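Local coordinates for ribosome hibernation protein YHBH (Vibrio cholerae serotype O1, PDB 4HEI) that associates with 100S dimers of 70S ribosomes, binds the small ribosomal subunit and probably inhibits translation during stationary phase, at residues Ala72-Asp75 / Ser76-Lys80. Sequence-based numbering, arbitrary orientation.
Sequences AAID and SLVDK
Ser76 meets Ala72 twice over, through its backbone and through a water. Its N donates to Ala72 O at 3.0 Å, the first of five successive i to i+4 bonds that identify 72-80 as regular alpha-helix. Because chi1 (-65°) sets OG beside its own backbone N, the hydroxyl turns back along the helix and lies 3.2 Å from Ala72 O; one water is hydrogen-bonded to both oxygens, donating to the carbonyl.

Leu77 N continues the pattern at 2.9 Å from Ala73 O. Val78 N makes the straightest of the four bonds that join 72-75 to 76-80, to Ile74 O, with an N-H...O angle of 168°. A chi1 of 174° puts the valine's CG2 beside its backbone N, from where it folds back over the preceding turn, 3.3 Å from Ile74 O and 4.4 Å from Ile74 CG2. The methyl pair is a loose apolar contact between two buried side chains four residues apart.

Asp79 N donates to Asp75 O at 3.1 Å, and a second water donates to the same carbonyl and, weakly, to Asp79 OD1. Asp79 OD2 lies 3.2 Å from Asp75 O, but both are acceptors and no hydrogen bond joins them. The like-charged carboxylates stay apart, with Asp75 OD1 6.4 Å from Asp79 OD2. Asp75 OD1 forms a salt bridge with Lys23. Lys80 closes the segment, its N bonded to Ser76 O and its extended side chain carrying NZ to His64 O.

Helix 70-91 packs on the mixed four-stranded sheet beside helix 14-27, in the beta-alpha-beta-beta-beta-alpha fold shared with YfiA. Ser76 and Leu77 touch Ala65 of strand 59-67, Leu77 and Ile74 reach Ala50 of strand 47-56, and Ile74 and Val78 meet Val20 and Lys23, respectively, of helix 14-27.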
loop_
_atom_site.group_PDB
_atom_site.type_symbol
_atom_site.label_atom_id
_atom_site.label_comp_id
_atom_site.label_asym_id
_atom_site.label_seq_id
_atom_site.Cartn_x
_atom_site.Cartn_y
_atom_site.Cartn_z
ATOM N N ALA A 72 2.718 3.823 -10.872
ATOM C CA ALA A 72 2.613 5.203 -10.417
ATOM C C ALA A 72 1.516 5.264 -9.349
ATOM O O ALA A 72 1.604 6.034 -8.393
ATOM C CB ALA A 72 2.261 6.117 -11.585
ATOM N N ALA A 73 0.481 4.450 -9.527
ATOM C CA ALA A 73 -0.617 4.404 -8.562
ATOM C C ALA A 73 -0.075 3.923 -7.216
ATOM O O ALA A 73 -0.385 4.490 -6.168
ATOM C CB ALA A 73 -1.713 3.462 -9.056
ATOM N N ILE A 74 0.743 2.877 -7.255
ATOM C CA ILE A 74 1.327 2.335 -6.037
ATOM C C ILE A 74 2.213 3.370 -5.353
ATOM O O ILE A 74 2.190 3.501 -4.133
ATOM C CB ILE A 74 2.136 1.058 -6.338
ATOM C CG1 ILE A 74 1.181 -0.040 -6.820
ATOM C CG2 ILE A 74 2.889 0.600 -5.092
ATOM C CD1 ILE A 74 1.879 -1.214 -7.466
ATOM N N ASP A 75 3.002 4.109 -6.130
ATOM C CA ASP A 75 3.860 5.129 -5.534
ATOM C C ASP A 75 3.034 6.193 -4.847
ATOM O O ASP A 75 3.399 6.670 -3.776
ATOM C CB ASP A 75 4.737 5.792 -6.592
ATOM C CG ASP A 75 5.823 4.884 -7.081
ATOM O OD1 ASP A 75 6.589 4.386 -6.231
ATOM O OD2 ASP A 75 5.911 4.673 -8.307
ATOM N N SER A 76 1.931 6.587 -5.475
ATOM C CA SER A 76 1.066 7.600 -4.881
ATOM C C SER A 76 0.432 7.056 -3.608
ATOM O O SER A 76 0.295 7.780 -2.615
ATOM C CB SER A 76 -0.028 8.019 -5.865
ATOM O OG SER A 76 0.543 8.664 -6.990
ATOM N N LEU A 77 0.048 5.779 -3.637
ATOM C CA LEU A 77 -0.563 5.149 -2.472
ATOM C C LEU A 77 0.394 5.190 -1.289
ATOM O O LEU A 77 0.015 5.579 -0.193
ATOM C CB LEU A 77 -0.928 3.689 -2.772
ATOM C CG LEU A 77 -1.350 2.834 -1.569
ATOM C CD1 LEU A 77 -2.574 3.448 -0.894
ATOM C CD2 LEU A 77 -1.657 1.410 -2.037
ATOM N N VAL A 78 1.636 4.773 -1.515
ATOM C CA VAL A 78 2.620 4.765 -0.445
ATOM C C VAL A 78 2.831 6.163 0.134
ATOM O O VAL A 78 2.944 6.321 1.349
ATOM C CB VAL A 78 3.958 4.179 -0.932
ATOM C CG1 VAL A 78 5.025 4.320 0.147
ATOM C CG2 VAL A 78 3.756 2.714 -1.280
ATOM N N ASP A 79 2.873 7.174 -0.724
ATOM C CA ASP A 79 3.040 8.534 -0.229
ATOM C C ASP A 79 1.895 8.904 0.710
ATOM O O ASP A 79 2.113 9.584 1.711
ATOM C CB ASP A 79 3.123 9.538 -1.384
ATOM C CG ASP A 79 4.483 9.533 -2.063
ATOM O OD1 ASP A 79 5.495 9.401 -1.348
ATOM O OD2 ASP A 79 4.549 9.672 -3.303
ATOM N N LYS A 80 0.683 8.449 0.400
ATOM C CA LYS A 80 -0.467 8.738 1.257
ATOM C C LYS A 80 -0.348 7.984 2.583
ATOM O O LYS A 80 -0.643 8.528 3.646
ATOM C CB LYS A 80 -1.777 8.339 0.570
ATOM C CG LYS A 80 -2.121 9.139 -0.673
ATOM C CD LYS A 80 -3.535 8.812 -1.146
ATOM C CE LYS A 80 -3.878 9.547 -2.429
ATOM N NZ LYS A 80 -5.292 9.297 -2.837
HETATM O O HOH W 1 3.175 8.508 -8.257
HETATM O O HOH W 2 6.173 6.424 -2.702
#